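Local coordinates for uncharacterized protein (Bacteroides ovatus, PDB 4IPB) that is of unknown function but belongs to the PepSY-like family related to putative beta-lactamase inhibitors, and is built on one long antiparallel beta-sheet, at residues Gln112-Pro117 and Lys123-Ser128; Val99-Gln104 and Tyr131-Pro136; Lys13-Lys18 and Val53-Asp58; Cys32-Phe35 and Phe40-Asn43; Met88-Phe91 and Gln95-Ile98. All coordinates share one frame; numbering follows the deposited sequence.

Interaction 1: residues Gln112-Pro117 and Lys123-Ser128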
# COMPACT_ATOMS: atom_id res chain seq x y z
N GLN A 112 -1.57 6.00 10.60
CA GLN A 112 -0.69 5.23 9.73
C GLN A 112 0.74 5.37 10.22
O GLN A 112 1.20 6.49 10.48
CB GLN A 112 -0.68 5.72 8.28
CG GLN A 112 -1.92 5.34 7.50
CD GLN A 112 -1.87 5.94 6.11
OE1 GLN A 112 -1.58 7.11 5.97
NE2 GLN A 112 -2.17 5.14 5.08
N LEU A 113 1.39 4.22 10.34
CA LEU A 113 2.77 4.12 10.78
C LEU A 113 3.57 3.70 9.57
O LEU A 113 3.24 2.71 8.96
CB LEU A 113 2.90 3.06 11.90
CG LEU A 113 1.91 3.06 13.03
CD1 LEU A 113 2.19 1.92 14.00
CD2 LEU A 113 1.89 4.40 13.67
N PHE A 114 4.60 4.46 9.20
CA PHE A 114 5.46 4.20 8.02
C PHE A 114 6.82 3.67 8.46
O PHE A 114 7.66 4.44 9.03
CB PHE A 114 5.64 5.50 7.25
CG PHE A 114 4.33 6.05 6.66
CD1 PHE A 114 3.45 6.73 7.45
CD2 PHE A 114 4.10 5.98 5.29
CE1 PHE A 114 2.28 7.26 6.92
CE2 PHE A 114 2.96 6.52 4.75
CZ PHE A 114 2.01 7.15 5.58
N TYR A 115 7.03 2.37 8.24
CA TYR A 115 8.23 1.69 8.62
C TYR A 115 9.11 1.37 7.40
O TYR A 115 8.60 0.98 6.34
CB TYR A 115 7.92 0.32 9.30
CG TYR A 115 7.47 0.45 10.73
CD1 TYR A 115 8.39 0.47 11.74
CD2 TYR A 115 6.11 0.51 11.06
CE1 TYR A 115 8.00 0.59 13.07
CE2 TYR A 115 5.70 0.64 12.39
CZ TYR A 115 6.65 0.66 13.37
OH TYR A 115 6.30 0.80 14.70
N THR A 116 10.40 1.42 7.62
CA THR A 116 11.35 0.93 6.64
C THR A 116 11.46 -0.58 6.82
O THR A 116 11.15 -1.14 7.91
CB THR A 116 12.76 1.55 6.77
OG1 THR A 116 13.43 1.03 7.92
CG2 THR A 116 12.71 3.10 6.86
N PRO A 117 11.98 -1.27 5.81
CA PRO A 117 12.29 -2.71 5.97
C PRO A 117 13.27 -3.06 7.05
O PRO A 117 13.30 -4.23 7.47
CB PRO A 117 12.85 -3.10 4.60
CG PRO A 117 12.20 -2.07 3.66
CD PRO A 117 12.28 -0.80 4.46
N LYS A 123 7.83 8.00 10.24
CA LYS A 123 6.78 8.99 10.45
C LYS A 123 5.45 8.30 10.69
O LYS A 123 5.32 7.11 10.43
CB LYS A 123 6.66 9.90 9.23
CG LYS A 123 6.19 9.20 7.98
CD LYS A 123 6.11 10.14 6.80
CE LYS A 123 5.59 9.42 5.57
NZ LYS A 123 5.46 10.42 4.49
N THR A 124 4.51 9.07 11.25
CA THR A 124 3.13 8.63 11.42
C THR A 124 2.22 9.78 10.99
O THR A 124 2.63 10.95 10.95
CB THR A 124 2.77 8.24 12.83
OG1 THR A 124 2.67 9.40 13.63
CG2 THR A 124 3.80 7.28 13.45
N ARG A 125 0.98 9.42 10.68
CA ARG A 125 -0.00 10.37 10.24
C ARG A 125 -1.34 9.99 10.83
O ARG A 125 -1.72 8.84 10.75
CB ARG A 125 -0.12 10.25 8.69
CG ARG A 125 -1.04 11.21 8.06
CD ARG A 125 -0.84 11.24 6.55
NE ARG A 125 -1.24 10.02 5.82
CZ ARG A 125 -1.36 10.00 4.50
NH1 ARG A 125 -1.08 11.11 3.83
NH2 ARG A 125 -1.76 8.92 3.86
N ASN A 126 -2.08 10.96 11.35
CA ASN A 126 -3.46 10.78 11.82
C ASN A 126 -4.35 10.65 10.58
O ASN A 126 -4.35 11.56 9.72
CB ASN A 126 -3.87 11.98 12.66
CG ASN A 126 -5.19 11.78 13.35
OD1 ASN A 126 -6.11 11.23 12.78
ND2 ASN A 126 -5.29 12.24 14.57
N VAL A 127 -5.10 9.54 10.49
CA VAL A 127 -5.94 9.33 9.33
C VAL A 127 -7.37 9.11 9.75
O VAL A 127 -8.13 8.49 9.01
CB VAL A 127 -5.46 8.20 8.41
CG1 VAL A 127 -4.13 8.56 7.81
CG2 VAL A 127 -5.32 6.90 9.18
N SER A 128 -7.71 9.60 10.94
CA SER A 128 -9.02 9.40 11.54
C SER A 128 -10.10 9.96 10.59
O SER A 128 -11.14 9.32 10.39
CB SER A 128 -9.09 10.12 12.90
OG SER A 128 -8.14 9.62 13.83
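Gln112 and Arg125 face each other as a hydrogen-bonded antiparallel pair, their side chains running alongside in the same direction. Gln112 CB passes 4.1 Å from Arg125 O, and CG rests against the isopropyl group of Val127 (3.9 Å to CG1), which crosses the chain at about a right angle. CD lies against Val127 CG1 and near Arg125 NH2. At the tip, Gln112 OE1 takes two bonds from one guanidinium edge: Arg125 NH2 at 2.8 Å, on a lone pair, and Arg125 NE at 2.9 Å, nearly along the C=O axis. The arginine bends at chi3 (68°) to bring its guanidinium to the amide, and the double grip keeps the two groups coplanar to 3°. NE2 gives its hydrogen bond to Ile133 O.

On the same face Lys123 CE lies 3.7 Å from the Phe114 ring centroid as a CH-pi contact, and Lys123 NZ stands over that ring face in a cation-pi arrangement. On the other face Leu113 CD2 presses on Thr124 CG2 at a tight 3.5 Å. This hairpin forms one border of the sheet: strand 121-126 is outermost, strand 97-104 flanks 107-115, its Val99 touching Gln112 and Phe114, and Thr138 of helix 136-139 bonds Arg125 NH2.

Interaction 2: residues Val99-Gln104 and Tyr131-Pro136; sequences VIKVGQ and YDILGP
A loop laid over the face of the antiparallel sheet makes this contact: Tyr131-Pro136, part of the loop that follows strand 121-126, runs into the short helix 136-139 and on its way touches strand 97-104. The backbones stay well apart, with Val99 CA and Leu134 CA 9.0 Å from each other, and the distance is bridged by side chains from both segments. Two pairs do this. Val99 CG1 meets Leu134 CD2 at 4.3 Å, methyl to methyl; the valine's first torsion (chi1 -178°), with CG1 anti to the backbone N, sends this methyl toward the leucine. Further along the strand, Lys101 CE touches Ile133 CD1 at 4.2 Å. The lysine chain is fully extended from CB to NZ, and this carries its last methylene out to the end of the isoleucine.

Around these pairs the same surface continues. Leu134 also touches Gln112, Thr87 and Phe139, while Val99 touches Gln112, Phe114 and Phe139. Val127 lies against both Lys101 and Ile133. Gly135 takes the N-cap position, so the loop passes directly from the Leu134 contact into the helix whose Phe139 covers the sheet beside it.

No hydrogen bond joins the two segments, and the contact buries just 107 Å² in all. The pairs at van der Waals range are apolar, including the carbon part of Lys101, so dispersion and the exclusion of water, neither of them directional, probably account for most of the attraction.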
# COMPACT_ATOMS: atom_id res chain seq x y z
N VAL A 99 3.35 0.10 5.74
CA VAL A 99 2.41 1.02 6.35
C VAL A 99 1.51 0.18 7.22
O VAL A 99 0.79 -0.71 6.73
CB VAL A 99 1.59 1.85 5.34
CG1 VAL A 99 0.71 2.80 6.09
CG2 VAL A 99 2.52 2.63 4.42
N ILE A 100 1.54 0.46 8.52
CA ILE A 100 0.66 -0.24 9.46
C ILE A 100 -0.36 0.76 9.95
O ILE A 100 0.00 1.80 10.48
CB ILE A 100 1.43 -0.83 10.65
CG1 ILE A 100 2.60 -1.68 10.15
CG2 ILE A 100 0.47 -1.60 11.55
CD1 ILE A 100 3.47 -2.25 11.25
N LYS A 101 -1.66 0.45 9.73
CA LYS A 101 -2.73 1.29 10.21
C LYS A 101 -3.22 0.75 11.54
O LYS A 101 -3.61 -0.42 11.65
CB LYS A 101 -3.89 1.36 9.22
CG LYS A 101 -4.93 2.38 9.59
CD LYS A 101 -6.03 2.40 8.57
CE LYS A 101 -7.08 3.41 8.95
NZ LYS A 101 -8.34 3.21 8.19
N VAL A 102 -3.16 1.61 12.57
CA VAL A 102 -3.55 1.20 13.90
C VAL A 102 -4.63 2.08 14.48
O VAL A 102 -4.83 3.25 14.07
CB VAL A 102 -2.36 1.23 14.86
CG1 VAL A 102 -1.33 0.22 14.41
CG2 VAL A 102 -1.72 2.60 14.95
N GLY A 103 -5.38 1.48 15.41
CA GLY A 103 -6.45 2.15 16.15
C GLY A 103 -6.49 1.56 17.57
O GLY A 103 -5.67 0.76 17.99
N GLN A 104 -7.45 1.97 18.36
CA GLN A 104 -7.59 1.41 19.72
C GLN A 104 -8.99 0.90 19.80
O GLN A 104 -9.85 1.46 19.15
CB GLN A 104 -7.33 2.47 20.78
CG GLN A 104 -5.85 2.64 21.03
CD GLN A 104 -5.54 3.71 22.06
OE1 GLN A 104 -6.15 4.78 22.06
NE2 GLN A 104 -4.57 3.43 22.93
N TYR A 131 -9.46 10.53 3.77
CA TYR A 131 -9.86 9.56 2.76
C TYR A 131 -8.69 9.46 1.80
O TYR A 131 -7.81 10.33 1.80
CB TYR A 131 -11.13 10.03 2.03
N ASP A 132 -8.65 8.38 1.02
CA ASP A 132 -7.63 8.25 -0.02
C ASP A 132 -6.26 8.33 0.66
O ASP A 132 -5.45 9.23 0.37
CB ASP A 132 -7.80 9.38 -1.08
CG ASP A 132 -6.73 9.35 -2.16
OD1 ASP A 132 -6.01 8.32 -2.28
OD2 ASP A 132 -6.64 10.35 -2.90
N ILE A 133 -5.96 7.36 1.52
CA ILE A 133 -4.73 7.45 2.30
C ILE A 133 -3.57 6.59 1.80
O ILE A 133 -2.52 6.54 2.47
CB ILE A 133 -4.98 7.14 3.77
CG1 ILE A 133 -5.55 5.77 3.98
CG2 ILE A 133 -5.91 8.21 4.34
CD1 ILE A 133 -5.76 5.38 5.43
N LEU A 134 -3.74 5.92 0.67
CA LEU A 134 -2.64 5.16 0.10
C LEU A 134 -2.42 5.44 -1.40
O LEU A 134 -2.01 4.57 -2.15
CB LEU A 134 -2.93 3.67 0.32
CG LEU A 134 -2.77 3.13 1.76
CD1 LEU A 134 -3.37 1.73 1.80
CD2 LEU A 134 -1.35 3.20 2.29
N GLY A 135 -2.71 6.66 -1.83
CA GLY A 135 -2.53 7.07 -3.25
C GLY A 135 -1.29 7.86 -3.61
O GLY A 135 -0.38 8.05 -2.77
N PRO A 136 -1.21 8.33 -4.86
CA PRO A 136 -0.09 9.14 -5.31
C PRO A 136 0.24 10.30 -4.37
O PRO A 136 1.43 10.57 -4.13
CB PRO A 136 -0.58 9.65 -6.66
CG PRO A 136 -1.32 8.47 -7.17
CD PRO A 136 -2.10 7.99 -5.99

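Interaction 3: residues Lys13-Lys18 and Val53-Asp58; sequences KKMYPK and VMTLTD. With GOL (glycerol), chain D.
Tyr16 and Thr55 approach each other across a bound glycerol, and hydrogen bonds make up the polar part of the contact. The glycerol hydroxyl O3 sits 2.6 Å from Tyr16 OH and 2.6 Å from Thr55 OG1, close to the plane of the tyrosine ring and at its edge. One ligand oxygen therefore bridges two side-chain hydroxyls that make no direct bond to each other. Thr55 OG1 is also bonded to Trp52 NE1, and the glycerol has a further bond to Glu90 OE1. The molecule probably comes from the crystallisation liquor. A separate polar link, Lys13 NZ to Pro17 O at 2.9 Å, ties the last turn of the helix to the chain that follows it.

The parts of the fold joined here are the end of helix 6-15, which Tyr16 is the first residue to leave, and the central strand 52-58. Val53 and Met54 on that strand form a classic beta bulge opposite Trp45.

Direct van der Waals contact is slight. Tyr16 OH comes 4.1 Å from Thr55 CG2, and CE of the selenomethionine Met15 lies 4.3 Å from Thr55 OG1. Bent at its last torsion (chi3 73°), Met15 also touches the glycerol, its CE 3.3 Å from O3. The Tyr16 ring packs edge-to-face with Phe35.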
# COMPACT_ATOMS: atom_id res chain seq x y z
N LYS A 13 -0.28 -6.31 -18.19
CA LYS A 13 -0.43 -7.70 -18.64
C LYS A 13 0.91 -8.44 -18.56
O LYS A 13 0.94 -9.64 -18.30
CB LYS A 13 -1.00 -7.76 -20.04
CG LYS A 13 -1.24 -9.16 -20.60
CD LYS A 13 -2.46 -9.76 -19.93
CE LYS A 13 -2.83 -11.15 -20.41
NZ LYS A 13 -3.99 -11.52 -19.55
N LYS A 14 2.02 -7.74 -18.76
CA LYS A 14 3.33 -8.37 -18.54
C LYS A 14 3.65 -8.64 -17.06
O LYS A 14 4.20 -9.72 -16.73
CB LYS A 14 4.41 -7.53 -19.16
CG LYS A 14 4.29 -7.50 -20.68
CD LYS A 14 5.46 -6.77 -21.28
CE LYS A 14 5.40 -6.95 -22.77
NZ LYS A 14 4.52 -5.89 -23.32
N MSE A 15 3.26 -7.72 -16.19
CA MSE A 15 3.48 -7.87 -14.74
C MSE A 15 2.61 -8.96 -14.13
O MSE A 15 3.05 -9.69 -13.24
CB MSE A 15 3.25 -6.55 -14.01
CG MSE A 15 4.28 -5.55 -14.38
SE MSE A 15 4.05 -3.92 -13.36
CE MSE A 15 4.61 -4.44 -11.68
N TYR A 16 1.32 -8.98 -14.53
CA TYR A 16 0.31 -9.81 -13.93
C TYR A 16 -0.53 -10.50 -14.99
O TYR A 16 -1.74 -10.23 -15.15
CB TYR A 16 -0.59 -8.96 -13.01
CG TYR A 16 0.20 -8.44 -11.83
CD1 TYR A 16 0.49 -9.25 -10.77
CD2 TYR A 16 0.62 -7.16 -11.77
CE1 TYR A 16 1.19 -8.80 -9.69
CE2 TYR A 16 1.40 -6.71 -10.74
CZ TYR A 16 1.67 -7.53 -9.70
OH TYR A 16 2.44 -7.12 -8.62
N PRO A 17 0.09 -11.44 -15.74
CA PRO A 17 -0.58 -12.06 -16.88
C PRO A 17 -1.85 -12.84 -16.50
O PRO A 17 -2.75 -12.99 -17.34
CB PRO A 17 0.50 -12.98 -17.48
CG PRO A 17 1.49 -13.17 -16.41
CD PRO A 17 1.52 -11.84 -15.69
N LYS A 18 -1.92 -13.32 -15.27
CA LYS A 18 -3.06 -14.15 -14.85
C LYS A 18 -4.12 -13.39 -14.04
O LYS A 18 -5.14 -13.97 -13.65
CB LYS A 18 -2.56 -15.34 -14.03
CG LYS A 18 -1.56 -16.19 -14.80
CD LYS A 18 -2.05 -16.45 -16.25
CE LYS A 18 -1.72 -17.85 -16.71
NZ LYS A 18 -0.32 -18.30 -16.49
N VAL A 53 4.90 2.57 -11.48
CA VAL A 53 5.34 3.50 -10.43
C VAL A 53 5.28 3.01 -9.00
O VAL A 53 6.06 3.49 -8.18
CB VAL A 53 4.73 4.88 -10.60
CG1 VAL A 53 5.20 5.46 -11.94
CG2 VAL A 53 3.26 4.90 -10.40
N MSE A 54 4.35 2.13 -8.69
CA MSE A 54 4.27 1.52 -7.30
C MSE A 54 3.27 0.39 -7.27
O MSE A 54 2.25 0.40 -7.99
CB MSE A 54 4.02 2.54 -6.19
CG MSE A 54 2.73 3.25 -6.29
SE MSE A 54 2.48 4.48 -4.75
CE MSE A 54 0.73 4.98 -5.11
N THR A 55 3.50 -0.54 -6.32
CA THR A 55 2.55 -1.55 -6.02
C THR A 55 2.33 -1.56 -4.52
O THR A 55 3.30 -1.55 -3.74
CB THR A 55 3.10 -2.91 -6.46
OG1 THR A 55 3.17 -2.96 -7.89
CG2 THR A 55 2.20 -4.04 -5.96
N LEU A 56 1.07 -1.63 -4.15
CA LEU A 56 0.65 -1.73 -2.75
C LEU A 56 -0.06 -3.06 -2.55
O LEU A 56 -1.06 -3.37 -3.25
CB LEU A 56 -0.23 -0.58 -2.36
CG LEU A 56 0.44 0.77 -2.42
CD1 LEU A 56 0.35 1.43 -3.78
CD2 LEU A 56 -0.13 1.70 -1.38
N THR A 57 0.45 -3.87 -1.61
CA THR A 57 -0.10 -5.17 -1.35
C THR A 57 -0.65 -5.19 0.08
O THR A 57 0.04 -4.82 1.02
CB THR A 57 0.94 -6.30 -1.44
OG1 THR A 57 1.57 -6.29 -2.75
CG2 THR A 57 0.34 -7.66 -1.22
N ASP A 58 -1.91 -5.60 0.21
CA ASP A 58 -2.55 -5.64 1.50
C ASP A 58 -2.20 -6.94 2.21
O ASP A 58 -2.74 -8.01 1.89
CB ASP A 58 -4.07 -5.63 1.31
CG ASP A 58 -4.59 -4.35 0.62
OD1 ASP A 58 -3.95 -3.31 0.69
OD2 ASP A 58 -5.69 -4.41 0.03
C1 GOL D . 7.68 -5.43 -7.14
O1 GOL D . 8.14 -6.77 -7.40
C2 GOL D . 6.15 -5.34 -7.12
O2 GOL D . 5.57 -6.30 -6.23
C3 GOL D . 5.63 -5.53 -8.53
O3 GOL D . 4.23 -5.23 -8.54

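Interaction 4: residues Cys32-Phe35 and Phe40-Asn43; sequences CANF and FTKN
Phe35 O accepts a 2.8 Å hydrogen bond from Lys42 N, nearly straight at 166°. The return bond of this hydrogen-bonded pair, Phe35 N to Lys42 O, is longer at 3.1 Å. Next to it Asn34 and Asn43 form a non-hydrogen-bonded pair, flanked by CA-H...O contacts, among them Asn43 CA to Ala33 O at 3.2 Å.

The pair of asparagines adds a side-chain bond of its own. Asn34 ND2 donates to Asn43 OD1 at 3.0 Å, and the acceptor lies in the plane of the Asn34 amide. Relative to the Asn43 carbonyl, the donor stands 39° out of its plane and off the lone pairs; the two amides are also turned against each other. Cys32 SG lies 3.5 Å from Asn43 OD1.

These bonds belong to the beta hairpin of strands 30-37 and 40-46, with strand 23-27 on one flank and 52-58 on the other.

On the other face of the hairpin the Phe35 ring presents one face to Lys42 CB. Phe35 places CG between its backbone N and carbonyl carbon (chi1 59°), which brings the ring to the lysine; Lys42 CB lies 4.1 Å from the Phe35 ring centroid in a CH-pi contact, displaced toward the rim. Phe12 of helix 6-15 packs edge-to-face with Phe35, while the lysine chain leads away to bond Thr57 OG1 through NZ.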
# COMPACT_ATOMS: atom_id res chain seq x y z
N CYS A 32 -4.50 3.17 -11.76
CA CYS A 32 -4.43 2.17 -10.70
C CYS A 32 -5.23 0.96 -11.10
O CYS A 32 -6.42 1.09 -11.44
CB CYS A 32 -5.00 2.73 -9.42
SG CYS A 32 -5.07 1.54 -8.05
N ALA A 33 -4.60 -0.22 -11.03
CA ALA A 33 -5.22 -1.51 -11.23
C ALA A 33 -5.43 -2.19 -9.86
O ALA A 33 -4.43 -2.43 -9.13
CB ALA A 33 -4.32 -2.39 -12.08
N ASN A 34 -6.69 -2.47 -9.52
CA ASN A 34 -7.05 -3.13 -8.27
C ASN A 34 -7.50 -4.52 -8.55
O ASN A 34 -8.43 -4.71 -9.39
CB ASN A 34 -8.16 -2.35 -7.56
CG ASN A 34 -8.69 -3.06 -6.34
OD1 ASN A 34 -9.59 -3.89 -6.44
ND2 ASN A 34 -8.04 -2.88 -5.22
N PHE A 35 -6.98 -5.51 -7.82
CA PHE A 35 -7.29 -6.94 -8.07
C PHE A 35 -6.71 -7.82 -6.96
O PHE A 35 -5.88 -7.36 -6.18
CB PHE A 35 -6.67 -7.42 -9.40
CG PHE A 35 -5.19 -7.30 -9.48
CD1 PHE A 35 -4.59 -6.06 -9.65
CD2 PHE A 35 -4.37 -8.40 -9.41
CE1 PHE A 35 -3.24 -5.92 -9.76
CE2 PHE A 35 -2.97 -8.25 -9.50
CZ PHE A 35 -2.43 -7.01 -9.64
N PHE A 40 -3.83 -12.18 -2.05
CA PHE A 40 -3.64 -10.82 -1.55
C PHE A 40 -4.24 -9.77 -2.47
O PHE A 40 -4.16 -9.91 -3.69
CB PHE A 40 -2.13 -10.48 -1.39
CG PHE A 40 -1.39 -11.35 -0.40
CD1 PHE A 40 -1.36 -11.04 0.94
CD2 PHE A 40 -0.77 -12.52 -0.83
CE1 PHE A 40 -0.71 -11.86 1.86
CE2 PHE A 40 -0.12 -13.36 0.07
CZ PHE A 40 -0.07 -13.01 1.42
N THR A 41 -4.84 -8.75 -1.89
CA THR A 41 -5.33 -7.60 -2.67
C THR A 41 -4.20 -6.69 -3.03
O THR A 41 -3.36 -6.39 -2.20
CB THR A 41 -6.40 -6.82 -1.93
OG1 THR A 41 -7.52 -7.68 -1.77
CG2 THR A 41 -6.85 -5.59 -2.72
N LYS A 42 -4.17 -6.28 -4.29
CA LYS A 42 -3.14 -5.41 -4.82
C LYS A 42 -3.71 -4.17 -5.52
O LYS A 42 -4.81 -4.22 -6.09
CB LYS A 42 -2.34 -6.18 -5.85
CG LYS A 42 -1.70 -7.49 -5.39
CD LYS A 42 -0.29 -7.59 -5.83
CE LYS A 42 0.40 -8.77 -5.17
NZ LYS A 42 1.68 -8.35 -4.56
N ASN A 43 -2.97 -3.06 -5.40
CA ASN A 43 -3.21 -1.85 -6.20
C ASN A 43 -1.90 -1.52 -6.85
O ASN A 43 -0.88 -1.25 -6.18
CB ASN A 43 -3.71 -0.72 -5.31
CG ASN A 43 -5.09 -0.95 -4.83
OD1 ASN A 43 -6.06 -0.69 -5.58
ND2 ASN A 43 -5.24 -1.44 -3.62

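Interaction 5: residues Met88-Phe91 and Gln95-Ile98; sequences MVEF and QAII
The turn end of a beta hairpin in the middle of the sheet is held here, where strand 82-90 hands over to strand 97-104 across a short loop. Val89 and Ile97 form the hydrogen-bonded pair: Val89 N to Ile97 O at 2.9 Å and Ile97 N to Val89 O at 3.0 Å. Met88 and Ile98 follow as a non-hydrogen-bonded pair.

Side chains then divide between the two faces. On one, the selenomethionine Met88 is bent at its second and third torsions (chi2 65°, chi3 76°), which folds its end back across the neighbouring strand. Met88 CE reaches Ile98 CG1 at 3.7 Å, and its SE lies 4.1 Å from Ala96 CB, so one bent chain touches two residues of the opposing segment. Ile98 also touches Leu65.

On the other face Val89 and Ile97 lie beside each other, and the ring of Phe91 turns its edge toward the second segment. CE2 of Phe91 meets Ile97 CD1 at 4.0 Å, while CD2 of Phe91 comes 3.4 Å from Gln95 O, near the ring plane, as a ring edge approaching a carbonyl oxygen. Phe91 is itself packed edge-to-face with Trp94 in the loop. Phe139 of helix 136-139 touches Val89, Phe91 and Ile97, so this face is the one the C-terminal helix covers.

Alternating faces and paired backbone bonds, closed by a short loop, are the pattern of an antiparallel hairpin, one link in the eight-stranded meander of this PepSY-like protein.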
# COMPACT_ATOMS: atom_id res chain seq x y z
N MSE A 88 2.24 -3.38 2.18
CA MSE A 88 3.60 -3.31 1.68
C MSE A 88 3.60 -2.44 0.43
O MSE A 88 2.74 -2.66 -0.44
CB MSE A 88 4.10 -4.71 1.36
CG MSE A 88 5.46 -4.76 0.66
SE MSE A 88 6.92 -4.08 1.77
CE MSE A 88 7.08 -5.66 2.92
N VAL A 89 4.46 -1.47 0.36
CA VAL A 89 4.51 -0.47 -0.74
C VAL A 89 5.85 -0.61 -1.40
O VAL A 89 6.88 -0.48 -0.75
CB VAL A 89 4.26 0.98 -0.27
CG1 VAL A 89 4.10 1.89 -1.48
CG2 VAL A 89 3.05 1.08 0.60
N GLU A 90 5.86 -0.94 -2.68
CA GLU A 90 7.07 -1.17 -3.43
C GLU A 90 7.16 -0.24 -4.60
O GLU A 90 6.12 0.14 -5.18
CB GLU A 90 7.16 -2.58 -3.94
CG GLU A 90 7.19 -3.62 -2.82
CD GLU A 90 7.06 -5.05 -3.35
OE1 GLU A 90 5.91 -5.46 -3.67
OE2 GLU A 90 8.13 -5.71 -3.43
N PHE A 91 8.39 0.13 -4.96
CA PHE A 91 8.64 1.13 -6.02
C PHE A 91 9.77 0.69 -6.94
O PHE A 91 10.65 -0.10 -6.53
CB PHE A 91 9.10 2.46 -5.39
CG PHE A 91 8.20 3.00 -4.33
CD1 PHE A 91 7.21 3.85 -4.65
CD2 PHE A 91 8.50 2.82 -2.98
CE1 PHE A 91 6.37 4.39 -3.69
CE2 PHE A 91 7.71 3.40 -1.99
CZ PHE A 91 6.65 4.18 -2.34
N GLN A 95 13.06 2.95 -1.82
CA GLN A 95 12.99 1.84 -0.87
C GLN A 95 11.52 1.53 -0.49
O GLN A 95 10.65 2.42 -0.38
CB GLN A 95 13.79 2.21 0.40
CG GLN A 95 13.73 1.21 1.52
CD GLN A 95 14.59 1.63 2.70
OE1 GLN A 95 14.22 2.48 3.49
NE2 GLN A 95 15.74 1.00 2.81
N ALA A 96 11.24 0.24 -0.32
CA ALA A 96 9.93 -0.17 0.14
C ALA A 96 9.58 0.42 1.49
O ALA A 96 10.42 0.71 2.32
CB ALA A 96 9.81 -1.68 0.20
N ILE A 97 8.28 0.57 1.72
CA ILE A 97 7.71 1.10 2.95
C ILE A 97 6.59 0.16 3.40
O ILE A 97 5.80 -0.30 2.61
CB ILE A 97 7.05 2.47 2.74
CG1 ILE A 97 8.07 3.47 2.25
CG2 ILE A 97 6.47 2.97 4.07
CD1 ILE A 97 7.48 4.78 1.72
N ILE A 98 6.58 -0.14 4.69
CA ILE A 98 5.53 -0.89 5.30
C ILE A 98 4.63 0.08 6.07
O ILE A 98 5.09 0.82 6.92
CB ILE A 98 6.07 -1.95 6.28
CG1 ILE A 98 6.89 -3.03 5.58
CG2 ILE A 98 4.88 -2.64 6.97
CD1 ILE A 98 8.33 -2.67 5.36

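All five contacts reach one antiparallel sheet whose eight strands follow each other in chain order. Interaction 4 comes within the span of interaction 3, interaction 5 follows, and interaction 1 lies within the span of interaction 2. Two close pairs result: interactions 3 and 4, and interactions 1 and 2, each with centres about 7 Å apart. Interactions 1 and 3 are about 23 Å apart between centres, on opposite sides of the chain's centre. Interaction 5 lies between, sharing strand 97-104 with interaction 2 and touching interactions 1 and 3 through neighbouring strands. The loop 131-136 returns over the sheet, touching Leu56 and Met54 of interaction 3, so the loop reaches both halves of the sheet.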